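Local atomic coordinates of putative cytochrome P450 154A1 (PDB entry 1ODO), a protein that is a cytochrome P450, a mostly helical haem protein, captured with 4-phenyl-1H-imidazole bound to the haem iron in its pocket. Residues E193-L198 / T235-I240; Q253-L258 / L366-L371. All coordinates share one frame; numbering follows the deposited sequence.

Interactions 1 and 2 are both buried helix-helix contacts built from aliphatic side chains, without a hydrogen bond between their segments, and their centres lie about 30 Å apart. They share no helix, although helix 229-244 of interaction 1 is followed in the chain by helix 247-260 of interaction 2. The crossings differ: the segments of interaction 1 stand nearly perpendicular at 104°, those of interaction 2 run more nearly parallel at 41°. Interaction 1 backs the ligand pocket, since 235-240 also touches haem and 4-phenyl-1H-imidazole. In interaction 2 the side chain of Ala-254 lies about 11 Å from the haem, and the contact is plain packing between helices.

Interaction 1 of 2, residues E193-L198 / T235-I240; sequences EVLDQL and TLLLMI. With PIM (4-phenyl-1H-imidazole), chain C; HEM (protoporphyrin IX containing Fe), chain B.
Leu-195 and Leu-198 of one helix meet Leu-236, Leu-237 and Ile-240 of another through apolar contacts alone. Leu-195 divides its two methyls between Leu-237 and Ile-240. CD1 of Leu-195 lies 3.5 Å from CB of Leu-237, the two side chains crossing at about a right angle, while CD2 of Leu-195 passes CD1 of Ile-240 at 3.5 Å, tighter than usual van der Waals contact. The same CD1 of Ile-240 meets CD2 of Leu-198 tip to tip at 3.5 Å, so one methyl is touched by both leucines. A chi1 of 172° sets CG of Leu-198 anti to the backbone N, and its branch CD2 makes the contact. Phe-167 of helix 161-175 packs against both Leu-195 and Ile-240.

Contacts with the bound groups are made by other residues of 235-240. CD1 of Leu-238 lies 3.6 Å from C11 on the phenyl ring of 4-phenyl-1H-imidazole, whose N3 binds the haem iron at 2.3 Å. Met-239, bent at chi2 (-52°), brings SD to 3.6 Å from the haem methyl CMA.

The axes of 193-198 and 235-240 cross at 104°, where helix 181-204 passes over the side of helix 229-244 turned away from the haem. Helix 229-244 lines the distal haem pocket, an arrangement characteristic of the cytochrome P450 fold.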
ATOM      1  N   GLU A 193      18.386   9.001   7.222  1.00 15.87           N
ATOM      2  CA  GLU A 193      18.849  10.041   8.124  1.00 16.96           C
ATOM      3  C   GLU A 193      17.774  10.365   9.162  1.00 15.88           C
ATOM      4  O   GLU A 193      18.054  10.365  10.362  1.00 16.92           O
ATOM      5  CB  GLU A 193      19.228  11.293   7.332  1.00 21.37           C
ATOM      6  CG  GLU A 193      19.724  12.449   8.181  1.00 26.67           C
ATOM      7  CD  GLU A 193      20.306  13.564   7.336  1.00 31.81           C
ATOM      8  OE1 GLU A 193      19.591  14.080   6.447  1.00 34.70           O
ATOM      9  OE2 GLU A 193      21.482  13.923   7.559  1.00 35.77           O
ATOM     10  N   VAL A 194      16.547  10.633   8.720  1.00 15.05           N
ATOM     11  CA  VAL A 194      15.488  10.945   9.678  1.00 16.48           C
ATOM     12  C   VAL A 194      15.124   9.719  10.512  1.00 15.29           C
ATOM     13  O   VAL A 194      14.632   9.850  11.631  1.00 14.57           O
ATOM     14  CB  VAL A 194      14.208  11.508   8.995  1.00 17.54           C
ATOM     15  CG1 VAL A 194      14.462  12.935   8.529  1.00 19.19           C
ATOM     16  CG2 VAL A 194      13.795  10.634   7.825  1.00 19.17           C
ATOM     17  N   LEU A 195      15.370   8.529   9.968  1.00 15.42           N
ATOM     18  CA  LEU A 195      15.065   7.302  10.692  1.00 15.88           C
ATOM     19  C   LEU A 195      16.085   7.151  11.816  1.00 16.50           C
ATOM     20  O   LEU A 195      15.728   6.830  12.949  1.00 14.96           O
ATOM     21  CB  LEU A 195      15.123   6.083   9.761  1.00 15.28           C
ATOM     22  CG  LEU A 195      13.911   5.911   8.835  1.00 13.57           C
ATOM     23  CD1 LEU A 195      14.175   4.778   7.846  1.00 13.50           C
ATOM     24  CD2 LEU A 195      12.670   5.619   9.666  1.00 13.72           C
ATOM     25  N   ASP A 196      17.355   7.392  11.507  1.00 17.07           N
ATOM     26  CA  ASP A 196      18.394   7.278  12.525  1.00 19.36           C
ATOM     27  C   ASP A 196      18.141   8.282  13.643  1.00 18.63           C
ATOM     28  O   ASP A 196      18.398   8.000  14.812  1.00 18.39           O
ATOM     29  CB  ASP A 196      19.781   7.517  11.924  1.00 21.93           C
ATOM     30  CG  ASP A 196      20.245   6.362  11.064  1.00 23.69           C
ATOM     31  OD1 ASP A 196      19.775   5.230  11.291  1.00 26.12           O
ATOM     32  OD2 ASP A 196      21.087   6.581  10.172  1.00 25.17           O
ATOM     33  N   GLN A 197      17.637   9.457  13.274  1.00 18.57           N
ATOM     34  CA  GLN A 197      17.344  10.504  14.244  1.00 18.93           C
ATOM     35  C   GLN A 197      16.198  10.069  15.147  1.00 19.38           C
ATOM     36  O   GLN A 197      16.201  10.339  16.352  1.00 17.23           O
ATOM     37  CB  GLN A 197      16.982  11.804  13.522  1.00 21.00           C
ATOM     38  CG  GLN A 197      18.180  12.540  12.947  1.00 24.50           C
ATOM     39  CD  GLN A 197      17.777  13.718  12.084  1.00 27.64           C
ATOM     40  OE1 GLN A 197      16.752  14.360  12.324  1.00 30.75           O
ATOM     41  NE2 GLN A 197      18.588  14.017  11.078  1.00 31.88           N
ATOM     42  N   LEU A 198      15.211   9.399  14.558  1.00 17.63           N
ATOM     43  CA  LEU A 198      14.065   8.926  15.318  1.00 17.77           C
ATOM     44  C   LEU A 198      14.539   7.896  16.337  1.00 16.91           C
ATOM     45  O   LEU A 198      14.141   7.930  17.502  1.00 17.84           O
ATOM     46  CB  LEU A 198      13.029   8.288  14.387  1.00 16.98           C
ATOM     47  CG  LEU A 198      11.851   7.578  15.067  1.00 18.01           C
ATOM     48  CD1 LEU A 198      11.074   8.563  15.919  1.00 15.35           C
ATOM     49  CD2 LEU A 198      10.945   6.960  14.008  1.00 17.84           C
ATOM     50  N   THR A 235      13.218  -2.133   9.411  1.00 12.98           N
ATOM     51  CA  THR A 235      11.880  -2.524   9.836  1.00 12.78           C
ATOM     52  C   THR A 235      11.121  -1.227  10.123  1.00 12.27           C
ATOM     53  O   THR A 235       9.933  -1.105   9.820  1.00 12.13           O
ATOM     54  CB  THR A 235      11.915  -3.405  11.093  1.00 11.64           C
ATOM     55  OG1 THR A 235      12.540  -4.653  10.772  1.00 14.19           O
ATOM     56  CG2 THR A 235      10.501  -3.670  11.607  1.00 12.65           C
ATOM     57  N   LEU A 236      11.814  -0.246  10.695  1.00 12.50           N
ATOM     58  CA  LEU A 236      11.166   1.029  10.992  1.00 11.44           C
ATOM     59  C   LEU A 236      10.807   1.725   9.681  1.00  9.85           C
ATOM     60  O   LEU A 236       9.758   2.350   9.569  1.00 11.26           O
ATOM     61  CB  LEU A 236      12.087   1.927  11.821  1.00 11.98           C
ATOM     62  CG  LEU A 236      12.270   1.489  13.276  1.00 14.47           C
ATOM     63  CD1 LEU A 236      13.225   2.449  13.977  1.00 15.90           C
ATOM     64  CD2 LEU A 236      10.919   1.473  13.982  1.00 14.84           C
ATOM     65  N   LEU A 237      11.683   1.611   8.689  1.00 10.16           N
ATOM     66  CA  LEU A 237      11.444   2.233   7.389  1.00 11.16           C
ATOM     67  C   LEU A 237      10.149   1.665   6.813  1.00 10.94           C
ATOM     68  O   LEU A 237       9.288   2.404   6.332  1.00 11.25           O
ATOM     69  CB  LEU A 237      12.619   1.947   6.443  1.00 11.20           C
ATOM     70  CG  LEU A 237      12.595   2.595   5.051  1.00 11.74           C
ATOM     71  CD1 LEU A 237      14.011   2.692   4.514  1.00 11.30           C
ATOM     72  CD2 LEU A 237      11.707   1.796   4.104  1.00 11.84           C
ATOM     73  N   LEU A 238      10.022   0.345   6.875  1.00 10.83           N
ATOM     74  CA  LEU A 238       8.843  -0.348   6.367  1.00 11.14           C
ATOM     75  C   LEU A 238       7.560   0.084   7.070  1.00 10.87           C
ATOM     76  O   LEU A 238       6.573   0.440   6.424  1.00 10.38           O
ATOM     77  CB  LEU A 238       9.019  -1.862   6.541  1.00 10.62           C
ATOM     78  CG  LEU A 238       7.786  -2.747   6.317  1.00 12.58           C
ATOM     79  CD1 LEU A 238       7.296  -2.622   4.876  1.00 10.90           C
ATOM     80  CD2 LEU A 238       8.149  -4.197   6.615  1.00 12.21           C
ATOM     81  N   MET A 239       7.572   0.051   8.398  1.00 12.00           N
ATOM     82  CA  MET A 239       6.394   0.433   9.167  1.00 12.84           C
ATOM     83  C   MET A 239       5.990   1.891   8.995  1.00 13.38           C
ATOM     84  O   MET A 239       4.806   2.198   8.871  1.00 12.95           O
ATOM     85  CB  MET A 239       6.609   0.117  10.647  1.00 12.97           C
ATOM     86  CG  MET A 239       6.996  -1.338  10.907  1.00 15.36           C
ATOM     87  SD  MET A 239       5.855  -2.523  10.150  1.00 21.09           S
ATOM     88  CE  MET A 239       4.361  -2.065  10.983  1.00 16.90           C
ATOM     89  N   ILE A 240       6.965   2.794   8.993  1.00 13.43           N
ATOM     90  CA  ILE A 240       6.659   4.207   8.829  1.00 14.76           C
ATOM     91  C   ILE A 240       6.159   4.485   7.412  1.00 13.50           C
ATOM     92  O   ILE A 240       5.179   5.205   7.227  1.00 13.81           O
ATOM     93  CB  ILE A 240       7.898   5.081   9.132  1.00 17.89           C
ATOM     94  CG1 ILE A 240       8.204   5.013  10.631  1.00 19.97           C
ATOM     95  CG2 ILE A 240       7.656   6.524   8.685  1.00 19.42           C
ATOM     96  CD1 ILE A 240       9.470   5.714  11.039  1.00 23.89           C
TER
HETATM   97  N1  PIM C1408       3.104  -0.049   2.183  1.00 12.63           N
HETATM   98  C2  PIM C1408       1.913  -0.593   2.636  1.00 12.66           C
HETATM   99  N3  PIM C1408       2.128  -1.755   3.001  1.00 14.45           N
HETATM  100  C4  PIM C1408       3.401  -2.065   2.832  1.00 13.52           C
HETATM  101  C5  PIM C1408       4.037  -1.008   2.319  1.00 11.80           C
HETATM  102  C6  PIM C1408       5.481  -0.816   1.941  1.00 12.74           C
HETATM  103  C7  PIM C1408       6.031   0.507   2.002  1.00 13.84           C
HETATM  104  C8  PIM C1408       7.418   0.698   1.640  1.00 15.35           C
HETATM  105  C9  PIM C1408       8.180  -0.428   1.240  1.00 13.51           C
HETATM  106  C10 PIM C1408       7.626  -1.735   1.185  1.00 14.94           C
HETATM  107  C11 PIM C1408       6.255  -1.889   1.548  1.00 12.69           C
HETATM  108  CHA HEM B1407       2.827  -5.789   3.051  1.00 13.23           C
HETATM  109  CHB HEM B1407       2.180  -2.967   6.899  1.00 10.62           C
HETATM  110  CHC HEM B1407      -1.482  -0.750   4.668  1.00 11.97           C
HETATM  111  CHD HEM B1407      -0.808  -3.558   0.829  1.00 10.84           C
HETATM  112  C1A HEM B1407       2.979  -5.243   4.303  1.00 11.83           C
HETATM  113  C2A HEM B1407       3.972  -5.633   5.299  1.00 12.21           C
HETATM  114  C3A HEM B1407       3.796  -4.844   6.368  1.00 12.56           C
HETATM  115  C4A HEM B1407       2.689  -3.943   6.082  1.00 11.45           C
HETATM  116  CMA HEM B1407       4.597  -4.848   7.683  1.00 12.77           C
HETATM  117  CAA HEM B1407       5.013  -6.756   5.098  1.00 11.43           C
HETATM  118  CBA HEM B1407       4.404  -8.131   5.430  1.00 13.19           C
HETATM  119  CGA HEM B1407       5.340  -9.325   5.253  1.00 12.61           C
HETATM  120  O1A HEM B1407       6.166  -9.248   4.277  1.00 11.97           O
HETATM  121  O2A HEM B1407       5.239 -10.268   6.036  1.00 13.65           O
HETATM  122  C1B HEM B1407       1.141  -2.115   6.634  1.00 10.88           C
HETATM  123  C2B HEM B1407       0.663  -1.096   7.551  1.00 12.30           C
HETATM  124  C3B HEM B1407      -0.373  -0.465   6.927  1.00 12.00           C
HETATM  125  C4B HEM B1407      -0.541  -1.084   5.632  1.00 10.76           C
HETATM  126  CMB HEM B1407       1.255  -0.823   8.949  1.00 12.41           C
HETATM  127  CAB HEM B1407      -1.248   0.697   7.437  1.00 11.92           C
HETATM  128  CBB HEM B1407      -2.118   0.351   8.656  1.00 17.57           C
HETATM  129  C1C HEM B1407      -1.622  -1.338   3.418  1.00 10.22           C
HETATM  130  C2C HEM B1407      -2.631  -0.936   2.427  1.00 10.85           C
HETATM  131  C3C HEM B1407      -2.440  -1.722   1.343  1.00  9.99           C
HETATM  132  C4C HEM B1407      -1.334  -2.603   1.656  1.00 10.72           C
HETATM  133  CMC HEM B1407      -3.673   0.200   2.671  1.00  8.45           C
HETATM  134  CAC HEM B1407      -3.175  -1.768  -0.023  1.00 10.21           C
HETATM  135  CBC HEM B1407      -4.708  -1.765   0.012  1.00  9.07           C
HETATM  136  C1D HEM B1407       0.233  -4.408   1.079  1.00 12.34           C
HETATM  137  C2D HEM B1407       0.761  -5.389   0.159  1.00 12.80           C
HETATM  138  C3D HEM B1407       1.791  -6.012   0.777  1.00 12.54           C
HETATM  139  C4D HEM B1407       1.898  -5.429   2.095  1.00 13.26           C
HETATM  140  CMD HEM B1407       0.223  -5.629  -1.266  1.00 12.79           C
HETATM  141  CAD HEM B1407       2.683  -7.106   0.169  1.00 16.04           C
HETATM  142  CBD HEM B1407       2.067  -8.490  -0.065  1.00 17.12           C
HETATM  143  CGD HEM B1407       3.134  -9.336  -0.725  1.00 16.08           C
HETATM  144  O1D HEM B1407       2.996  -9.645  -1.915  1.00 14.98           O
HETATM  145  O2D HEM B1407       4.125  -9.634  -0.019  1.00 17.29           O
HETATM  146  NA  HEM B1407       2.212  -4.221   4.811  1.00 11.11           N
HETATM  147  NB  HEM B1407       0.393  -2.084   5.462  1.00 10.62           N
HETATM  148  NC  HEM B1407      -0.849  -2.360   2.925  1.00 10.01           N
HETATM  149  ND  HEM B1407       0.947  -4.434   2.274  1.00 11.20           N
HETATM  150 FE   HEM B1407       0.669  -3.293   3.859  1.00 11.03          FE

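Interaction 2 of 2, residues Q253-L258 / L366-L371; sequences QAVHTL and LALESL
Leu-368 reaches across to three residues of 253-258, and its methyl CD2 touches all three. CD2 of Leu-368 lies 3.8 Å from CG2 of Val-255, where the two side chains run past one another in opposite senses. CB of Ala-254 is 4.0 Å from CD2 of Leu-368, and CD1 of Leu-258 is 4.1 Å from that same CD2 of Leu-368. CD1 of Leu-368 also stands 4.0 Å from CB of Ala-254, so the alanine methyl touches both branches of the leucine. The same CG2 of Val-255 meets CD2 of Leu-371 at 3.9 Å, here with the side chains crossing at about a right angle, and so is shared between two leucines one helical turn apart.

In Leu-368 CG stands anti to the carbonyl carbon (chi1 -68°), and both branches beyond it make contact; Leu-371, with CG anti to the backbone N, presents CD2. The backbones remain well separated, with CA of Val-255 and CA of Leu-368 7.3 Å apart, and side chains alone bridge the helices.

Beyond this layer, Leu-140 of helix 140-145 packs on both Val-255 and Leu-371, while helix 275-285 places Thr-282 against Ala-254 and Trp-275 against Leu-368. Ser-370 touches helix 108-131. The contact thus joins helices 247-260 and 357-374, with the three other helices packed around them and strand 138-139 leading directly into helix 140-145.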
ATOM      1  N   GLN A 253      -9.606   6.679  -3.190  1.00 13.64           N
ATOM      2  CA  GLN A 253     -10.427   5.898  -4.106  1.00 12.89           C
ATOM      3  C   GLN A 253     -11.843   5.618  -3.610  1.00 13.34           C
ATOM      4  O   GLN A 253     -12.796   5.711  -4.383  1.00 13.99           O
ATOM      5  CB  GLN A 253      -9.723   4.582  -4.436  1.00 14.51           C
ATOM      6  CG  GLN A 253      -8.388   4.750  -5.157  1.00 14.42           C
ATOM      7  CD  GLN A 253      -8.531   5.272  -6.582  1.00 16.50           C
ATOM      8  OE1 GLN A 253      -9.637   5.505  -7.067  1.00 14.99           O
ATOM      9  NE2 GLN A 253      -7.403   5.459  -7.256  1.00 17.48           N
ATOM     10  N   ALA A 254     -11.991   5.280  -2.330  1.00 12.47           N
ATOM     11  CA  ALA A 254     -13.318   4.996  -1.788  1.00 13.51           C
ATOM     12  C   ALA A 254     -14.204   6.234  -1.882  1.00 13.88           C
ATOM     13  O   ALA A 254     -15.337   6.162  -2.346  1.00 14.93           O
ATOM     14  CB  ALA A 254     -13.211   4.531  -0.333  1.00 10.83           C
ATOM     15  N   VAL A 255     -13.682   7.373  -1.441  1.00 13.28           N
ATOM     16  CA  VAL A 255     -14.455   8.606  -1.492  1.00 14.35           C
ATOM     17  C   VAL A 255     -14.775   8.990  -2.931  1.00 13.46           C
ATOM     18  O   VAL A 255     -15.921   9.290  -3.258  1.00 13.73           O
ATOM     19  CB  VAL A 255     -13.702   9.775  -0.819  1.00 13.93           C
ATOM     20  CG1 VAL A 255     -14.490  11.069  -0.988  1.00 16.80           C
ATOM     21  CG2 VAL A 255     -13.505   9.477   0.653  1.00 13.54           C
ATOM     22  N   HIS A 256     -13.764   8.969  -3.792  1.00 14.75           N
ATOM     23  CA  HIS A 256     -13.965   9.325  -5.192  1.00 15.61           C
ATOM     24  C   HIS A 256     -15.028   8.460  -5.861  1.00 15.66           C
ATOM     25  O   HIS A 256     -15.826   8.952  -6.660  1.00 15.46           O
ATOM     26  CB  HIS A 256     -12.646   9.227  -5.965  1.00 14.35           C
ATOM     27  CG  HIS A 256     -12.734   9.740  -7.368  1.00 17.81           C
ATOM     28  ND1 HIS A 256     -13.071   8.938  -8.437  1.00 17.38           N
ATOM     29  CD2 HIS A 256     -12.574  10.987  -7.870  1.00 17.51           C
ATOM     30  CE1 HIS A 256     -13.116   9.668  -9.537  1.00 18.39           C
ATOM     31  NE2 HIS A 256     -12.819  10.916  -9.220  1.00 17.93           N
ATOM     32  N   THR A 257     -15.044   7.172  -5.537  1.00 15.02           N
ATOM     33  CA  THR A 257     -16.027   6.276  -6.125  1.00 15.66           C
ATOM     34  C   THR A 257     -17.431   6.654  -5.656  1.00 16.67           C
ATOM     35  O   THR A 257     -18.364   6.723  -6.456  1.00 16.89           O
ATOM     36  CB  THR A 257     -15.739   4.811  -5.750  1.00 17.25           C
ATOM     37  OG1 THR A 257     -14.523   4.392  -6.379  1.00 19.22           O
ATOM     38  CG2 THR A 257     -16.866   3.903  -6.209  1.00 16.34           C
ATOM     39  N   LEU A 258     -17.575   6.915  -4.362  1.00 16.18           N
ATOM     40  CA  LEU A 258     -18.876   7.282  -3.812  1.00 17.30           C
ATOM     41  C   LEU A 258     -19.377   8.615  -4.350  1.00 17.68           C
ATOM     42  O   LEU A 258     -20.585   8.856  -4.379  1.00 19.56           O
ATOM     43  CB  LEU A 258     -18.814   7.336  -2.281  1.00 16.98           C
ATOM     44  CG  LEU A 258     -18.537   6.020  -1.550  1.00 17.48           C
ATOM     45  CD1 LEU A 258     -18.177   6.303  -0.100  1.00 16.93           C
ATOM     46  CD2 LEU A 258     -19.756   5.110  -1.633  1.00 18.86           C
ATOM     47  N   LEU A 366     -13.942   3.841   9.212  1.00 14.39           N
ATOM     48  CA  LEU A 366     -14.263   4.904  10.163  1.00 15.49           C
ATOM     49  C   LEU A 366     -14.277   6.270   9.476  1.00 15.81           C
ATOM     50  O   LEU A 366     -15.174   7.087   9.708  1.00 15.13           O
ATOM     51  CB  LEU A 366     -13.248   4.921  11.309  1.00 14.76           C
ATOM     52  CG  LEU A 366     -13.413   3.841  12.382  1.00 17.03           C
ATOM     53  CD1 LEU A 366     -12.301   3.970  13.404  1.00 16.38           C
ATOM     54  CD2 LEU A 366     -14.774   3.993  13.059  1.00 15.85           C
ATOM     55  N   ALA A 367     -13.281   6.515   8.630  1.00 15.63           N
ATOM     56  CA  ALA A 367     -13.195   7.784   7.920  1.00 15.19           C
ATOM     57  C   ALA A 367     -14.435   7.998   7.056  1.00 15.43           C
ATOM     58  O   ALA A 367     -15.033   9.073   7.075  1.00 13.54           O
ATOM     59  CB  ALA A 367     -11.936   7.819   7.060  1.00 15.87           C
ATOM     60  N   LEU A 368     -14.834   6.973   6.309  1.00 13.71           N
ATOM     61  CA  LEU A 368     -16.011   7.090   5.450  1.00 15.13           C
ATOM     62  C   LEU A 368     -17.274   7.408   6.238  1.00 15.47           C
ATOM     63  O   LEU A 368     -18.015   8.324   5.887  1.00 14.84           O
ATOM     64  CB  LEU A 368     -16.232   5.803   4.655  1.00 14.01           C
ATOM     65  CG  LEU A 368     -15.186   5.462   3.592  1.00 15.86           C
ATOM     66  CD1 LEU A 368     -15.567   4.149   2.921  1.00 16.23           C
ATOM     67  CD2 LEU A 368     -15.102   6.584   2.565  1.00 14.55           C
ATOM     68  N   GLU A 369     -17.508   6.643   7.298  1.00 17.29           N
ATOM     69  CA  GLU A 369     -18.680   6.826   8.145  1.00 18.10           C
ATOM     70  C   GLU A 369     -18.768   8.242   8.697  1.00 18.55           C
ATOM     71  O   GLU A 369     -19.816   8.885   8.618  1.00 18.19           O
ATOM     72  CB  GLU A 369     -18.649   5.821   9.300  1.00 19.88           C
ATOM     73  CG  GLU A 369     -19.783   5.985  10.297  1.00 26.79           C
ATOM     74  CD  GLU A 369     -19.796   4.896  11.349  1.00 29.88           C
ATOM     75  OE1 GLU A 369     -18.754   4.676  12.000  1.00 34.13           O
ATOM     76  OE2 GLU A 369     -20.856   4.262  11.528  1.00 34.27           O
ATOM     77  N   SER A 370     -17.659   8.727   9.242  1.00 17.99           N
ATOM     78  CA  SER A 370     -17.604  10.067   9.812  1.00 18.38           C
ATOM     79  C   SER A 370     -17.774  11.161   8.760  1.00 18.07           C
ATOM     80  O   SER A 370     -18.555  12.093   8.946  1.00 17.73           O
ATOM     81  CB  SER A 370     -16.274  10.254  10.551  1.00 18.95           C
ATOM     82  OG  SER A 370     -16.183  11.538  11.146  1.00 22.17           O
ATOM     83  N   LEU A 371     -17.052  11.036   7.650  1.00 17.29           N
ATOM     84  CA  LEU A 371     -17.117  12.014   6.571  1.00 17.58           C
ATOM     85  C   LEU A 371     -18.510  12.178   5.963  1.00 18.34           C
ATOM     86  O   LEU A 371     -19.050  13.287   5.916  1.00 19.03           O
ATOM     87  CB  LEU A 371     -16.128  11.636   5.467  1.00 18.23           C
ATOM     88  CG  LEU A 371     -16.076  12.581   4.264  1.00 18.67           C
ATOM     89  CD1 LEU A 371     -15.543  13.937   4.705  1.00 19.21           C
ATOM     90  CD2 LEU A 371     -15.183  11.990   3.184  1.00 17.29           C
TER